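Local coordinates for Protease/Reverse transcriptase/ribonuclease H (Eastern chimpanzee simian foamy virus, PDB 7KSF), which combines an aspartic protease, which probably matures viral polyproteins, with a reverse transcriptase that copies RNA into DNA and an RNase H that degrades the RNA of the hybrid, at residues V239-T245 with Y313-P319; I109-L115 with I347-T351. The protein carries 1 engineered substitution. One frame throughout, in Å; residues are numbered along the deposited sequence.

Contact 1 (V239-T245 with Y313-P319); sequences VRQKYKT and YLSHDDP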
# COMPACT_ATOMS: atom_id res chain seq x y z
N VAL A 239 -4.60 -18.33 2.62
CA VAL A 239 -4.72 -19.00 3.91
C VAL A 239 -4.22 -18.03 4.97
O VAL A 239 -3.01 -17.80 5.09
CB VAL A 239 -3.93 -20.31 3.98
CG1 VAL A 239 -4.03 -20.92 5.39
CG2 VAL A 239 -4.42 -21.30 2.94
N ARG A 240 -5.15 -17.49 5.78
CA ARG A 240 -4.77 -16.53 6.85
C ARG A 240 -4.47 -17.29 8.15
O ARG A 240 -5.42 -17.85 8.73
CB ARG A 240 -5.89 -15.50 7.06
CG ARG A 240 -5.50 -14.08 6.69
CD ARG A 240 -6.63 -13.33 6.00
NE ARG A 240 -7.94 -13.90 6.30
CZ ARG A 240 -9.01 -13.19 6.62
NH1 ARG A 240 -8.94 -11.87 6.67
NH2 ARG A 240 -10.15 -13.80 6.87
N GLN A 241 -3.20 -17.30 8.58
CA GLN A 241 -2.81 -17.97 9.81
C GLN A 241 -2.51 -16.95 10.90
O GLN A 241 -3.03 -15.83 10.87
CB GLN A 241 -1.60 -18.87 9.57
CG GLN A 241 -1.80 -19.92 8.48
CD GLN A 241 -2.30 -21.25 9.01
OE1 GLN A 241 -1.54 -22.02 9.58
NE2 GLN A 241 -3.59 -21.52 8.83
N LYS A 242 -1.67 -17.33 11.88
CA LYS A 242 -1.40 -16.45 13.01
C LYS A 242 -0.64 -15.21 12.56
O LYS A 242 -1.14 -14.08 12.64
CB LYS A 242 -0.64 -17.20 14.09
CG LYS A 242 -0.45 -16.41 15.37
CD LYS A 242 0.22 -17.26 16.44
CE LYS A 242 0.51 -16.47 17.71
NZ LYS A 242 1.33 -17.26 18.67
N TYR A 243 0.59 -15.39 12.07
CA TYR A 243 1.41 -14.29 11.60
C TYR A 243 1.34 -14.19 10.08
O TYR A 243 1.16 -15.19 9.38
CB TYR A 243 2.87 -14.47 12.04
CG TYR A 243 3.04 -14.69 13.52
CD1 TYR A 243 3.19 -15.97 14.04
CD2 TYR A 243 3.06 -13.62 14.41
CE1 TYR A 243 3.36 -16.18 15.38
CE2 TYR A 243 3.22 -13.83 15.77
CZ TYR A 243 3.37 -15.11 16.25
OH TYR A 243 3.53 -15.32 17.60
N LYS A 244 1.49 -12.97 9.58
CA LYS A 244 1.45 -12.70 8.15
C LYS A 244 2.64 -11.84 7.77
O LYS A 244 3.00 -10.91 8.50
CB LYS A 244 0.14 -12.02 7.75
CG LYS A 244 -1.09 -12.88 8.01
CD LYS A 244 -2.22 -12.06 8.59
CE LYS A 244 -3.32 -12.96 9.12
NZ LYS A 244 -4.34 -12.18 9.86
N THR A 245 3.24 -12.14 6.62
CA THR A 245 4.47 -11.50 6.18
C THR A 245 4.38 -11.19 4.69
O THR A 245 4.03 -12.07 3.90
CB THR A 245 5.69 -12.38 6.45
OG1 THR A 245 5.83 -12.59 7.86
CG2 THR A 245 6.95 -11.73 5.90
N TYR A 313 3.42 -13.29 -0.32
CA TYR A 313 2.64 -13.55 0.89
C TYR A 313 2.99 -14.86 1.60
O TYR A 313 3.11 -15.91 0.97
CB TYR A 313 1.15 -13.51 0.57
CG TYR A 313 0.25 -13.65 1.78
CD1 TYR A 313 -0.16 -14.89 2.23
CD2 TYR A 313 -0.18 -12.52 2.47
CE1 TYR A 313 -0.98 -15.02 3.34
CE2 TYR A 313 -1.00 -12.64 3.58
CZ TYR A 313 -1.40 -13.89 4.01
OH TYR A 313 -2.21 -14.01 5.11
N LEU A 314 3.16 -14.78 2.92
CA LEU A 314 3.49 -15.95 3.73
C LEU A 314 2.70 -15.85 5.02
O LEU A 314 2.71 -14.80 5.67
CB LEU A 314 4.99 -16.03 4.03
CG LEU A 314 5.40 -17.31 4.75
CD1 LEU A 314 4.86 -18.53 4.02
CD2 LEU A 314 6.91 -17.38 4.86
N SER A 315 2.02 -16.93 5.39
CA SER A 315 1.17 -16.94 6.58
C SER A 315 1.25 -18.32 7.22
O SER A 315 0.76 -19.30 6.63
CB SER A 315 -0.27 -16.57 6.24
OG SER A 315 -1.06 -16.47 7.40
N HIS A 316 1.85 -18.41 8.40
CA HIS A 316 1.92 -19.65 9.16
C HIS A 316 1.42 -19.41 10.57
O HIS A 316 1.66 -18.34 11.16
CB HIS A 316 3.34 -20.22 9.19
CG HIS A 316 3.69 -21.04 7.98
ND1 HIS A 316 3.91 -20.48 6.74
CD2 HIS A 316 3.85 -22.37 7.84
CE1 HIS A 316 4.20 -21.44 5.88
NE2 HIS A 316 4.17 -22.60 6.52
N ASP A 317 0.73 -20.41 11.13
CA ASP A 317 0.16 -20.27 12.46
C ASP A 317 1.20 -20.49 13.55
O ASP A 317 1.21 -19.78 14.56
CB ASP A 317 -1.01 -21.25 12.63
CG ASP A 317 -0.65 -22.68 12.25
OD1 ASP A 317 0.34 -22.87 11.52
OD2 ASP A 317 -1.37 -23.60 12.68
N ASP A 318 2.09 -21.46 13.36
CA ASP A 318 3.10 -21.75 14.37
C ASP A 318 4.16 -20.65 14.35
O ASP A 318 4.73 -20.36 13.29
CB ASP A 318 3.73 -23.11 14.10
CG ASP A 318 4.29 -23.75 15.35
OD1 ASP A 318 4.88 -23.03 16.17
OD2 ASP A 318 4.12 -24.98 15.51
N PRO A 319 4.44 -19.99 15.49
CA PRO A 319 5.45 -18.92 15.47
C PRO A 319 6.83 -19.39 15.06
O PRO A 319 7.54 -18.66 14.37
CB PRO A 319 5.43 -18.41 16.92
CG PRO A 319 4.10 -18.80 17.45
CD PRO A 319 3.76 -20.10 16.79

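Contact 2 (I109-L115 with I347-T351); sequences ILSKTAL and IGQKT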
# COMPACT_ATOMS: atom_id res chain seq x y z
N ILE A 109 10.77 -2.58 11.00
CA ILE A 109 10.15 -3.89 10.91
C ILE A 109 10.24 -4.61 12.25
O ILE A 109 9.31 -5.34 12.63
CB ILE A 109 10.80 -4.71 9.78
CG1 ILE A 109 10.67 -3.97 8.45
CG2 ILE A 109 10.15 -6.09 9.67
CD1 ILE A 109 11.35 -4.66 7.30
N LEU A 110 11.34 -4.43 12.99
CA LEU A 110 11.45 -5.03 14.31
C LEU A 110 10.46 -4.42 15.29
O LEU A 110 9.99 -5.11 16.21
CB LEU A 110 12.87 -4.89 14.83
CG LEU A 110 13.94 -5.75 14.16
CD1 LEU A 110 15.33 -5.37 14.66
CD2 LEU A 110 13.67 -7.23 14.39
N SER A 111 10.12 -3.14 15.12
CA SER A 111 9.18 -2.49 16.02
C SER A 111 7.78 -3.08 15.88
O SER A 111 7.15 -3.48 16.87
CB SER A 111 9.16 -0.98 15.75
OG SER A 111 8.09 -0.36 16.44
N LYS A 112 7.27 -3.15 14.65
CA LYS A 112 5.89 -3.56 14.40
C LYS A 112 5.71 -5.07 14.35
O LYS A 112 4.59 -5.52 14.09
CB LYS A 112 5.39 -2.93 13.10
CG LYS A 112 5.55 -1.43 13.03
CD LYS A 112 4.93 -0.87 11.76
CE LYS A 112 5.53 -1.50 10.52
NZ LYS A 112 4.94 -0.96 9.26
N THR A 113 6.76 -5.86 14.58
CA THR A 113 6.64 -7.30 14.48
C THR A 113 5.83 -7.86 15.65
O THR A 113 6.08 -7.51 16.81
CB THR A 113 8.02 -7.95 14.43
OG1 THR A 113 8.74 -7.46 13.29
CG2 THR A 113 7.91 -9.46 14.34
N ALA A 114 4.86 -8.72 15.34
CA ALA A 114 4.00 -9.34 16.34
C ALA A 114 4.55 -10.67 16.84
O ALA A 114 3.84 -11.39 17.55
CB ALA A 114 2.60 -9.53 15.78
N LEU A 115 5.78 -11.02 16.48
CA LEU A 115 6.37 -12.27 16.91
C LEU A 115 6.85 -12.16 18.36
O LEU A 115 7.14 -11.07 18.85
CB LEU A 115 7.55 -12.64 16.02
CG LEU A 115 7.22 -13.12 14.60
CD1 LEU A 115 8.50 -13.25 13.79
CD2 LEU A 115 6.48 -14.44 14.64
N ILE A 347 6.93 -7.95 8.07
CA ILE A 347 7.33 -9.28 8.50
C ILE A 347 6.73 -9.57 9.87
O ILE A 347 6.91 -8.80 10.81
CB ILE A 347 8.87 -9.42 8.55
CG1 ILE A 347 9.48 -9.05 7.20
CG2 ILE A 347 9.25 -10.84 8.95
CD1 ILE A 347 10.99 -9.14 7.18
N GLY A 348 6.02 -10.69 9.97
CA GLY A 348 5.56 -11.21 11.24
C GLY A 348 4.59 -10.31 11.98
O GLY A 348 4.78 -10.03 13.17
N GLN A 349 3.54 -9.88 11.30
CA GLN A 349 2.51 -9.03 11.88
C GLN A 349 1.17 -9.75 11.88
O GLN A 349 0.92 -10.63 11.04
CB GLN A 349 2.40 -7.70 11.12
CG GLN A 349 3.66 -6.87 11.14
CD GLN A 349 3.53 -5.60 10.32
OE1 GLN A 349 4.33 -4.67 10.46
NE2 GLN A 349 2.53 -5.56 9.46
N LYS A 350 0.31 -9.38 12.82
CA LYS A 350 -1.02 -9.97 12.88
C LYS A 350 -1.84 -9.61 11.64
O LYS A 350 -2.72 -10.37 11.23
CB LYS A 350 -1.76 -9.52 14.14
CG LYS A 350 -1.16 -10.05 15.43
CD LYS A 350 -2.05 -9.69 16.62
CE LYS A 350 -3.46 -10.23 16.44
NZ LYS A 350 -4.34 -9.92 17.60
N THR A 351 -1.57 -8.45 11.04
CA THR A 351 -2.25 -8.02 9.84
C THR A 351 -1.26 -7.34 8.91
O THR A 351 -0.33 -6.66 9.35
CB THR A 351 -3.42 -7.06 10.15
OG1 THR A 351 -3.94 -6.52 8.93
CG2 THR A 351 -2.96 -5.93 11.06

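Contact 1 (V239-T245 with Y313-P319)
Strand 243-249 meets strand 311-316 edge to edge in the antiparallel sheet of the polymerase palm, their short segments running at 166° with axes 4.8 Å apart. The firm pair is Thr245 with Leu314, where both backbone donors are satisfied: Thr245 N to Leu314 O at 2.9 Å and Leu314 N to Thr245 O at 3.0 Å. Toward the start of strand 243-249 the bonds lengthen, with Tyr243 N to His316 O at 3.3 Å and a weak return from His316 N to Tyr243 O at 3.4 Å. Ser315 OG accepts from Gln241 N at 2.6 Å and donates to Tyr243 O at 3.2 Å. Beyond the ladder, Tyr243 CE1 packs on Pro319 CB at 3.4 Å, next to Asp318, the N-cap of helix 319-336. Three buried polar ends are satisfied by residues outside the two segments: Lys244 NZ by the carbonyls of Lys350 and Gly363, Arg240 NE by Gly365 O, and Thr245 OG1 by His322 NE2 and Gly348 N. Backbone pairing thus fixes the strands at Thr245 and Leu314, while one serine hydroxyl joins backbone atoms on both sides of Lys242 to strand 311-316.

Contact 2 (I109-L115 with I347-T351)
A G1 beta bulge in strand 345-349 of the reverse transcriptase, in which Gly348 and Gln349 both face Lys244, packs against helix 102-112 and the loop that follows it. At the bulge, Ala114 N donates to Gly348 O across a short 2.5 Å, the firm polar link between the segments. Gly348 has positive phi and would direct a CB at the other segment, 3.0 Å from Leu115 CD1 and 3.2 Å from Thr113 CG2, so both backbone and packing favour glycine here. Much of the rest is apolar: Ile109 CG2 lies 3.7 Å from Ile347 CB on the buried side, where Leu123 of helix 117-129 also touches Ile347. Ala114 CB rests 3.9 Å from Gln349 CA and 3.8 Å from Lys350 CG. Lys112 CB approaches Gln349 OE1 at 3.3 Å, while Gln349 NE2 bonds to Thr351 O at 3.1 Å. A glycine at the first, positive-phi position is the signature of the G1 bulge, which here turns a corner of the palm sheet against the helix and its loop.

How the contacts relate
Strand 243-249 belongs to contact 1 and neighbours strand 345-349 of contact 2, so both contacts reach one sheet. Contact 1 is the more deeply buried, a strand pairing carried mainly by backbone bonds and a serine hydroxyl; contact 2 is smaller and partly exposed, a helix and the loop after it packed on a bulge with one firm bond. Their centres are 11 Å apart and they touch directly: Lys244 N lies 2.8 Å from Gln349 O and Lys244 NZ 2.8 Å from Lys350 O, both probable hydrogen bonds, while Tyr243 CE2 packs 3.5 Å from Leu115 CD2. Along the chain, contact 1 is nested within the loop that contact 2 closes.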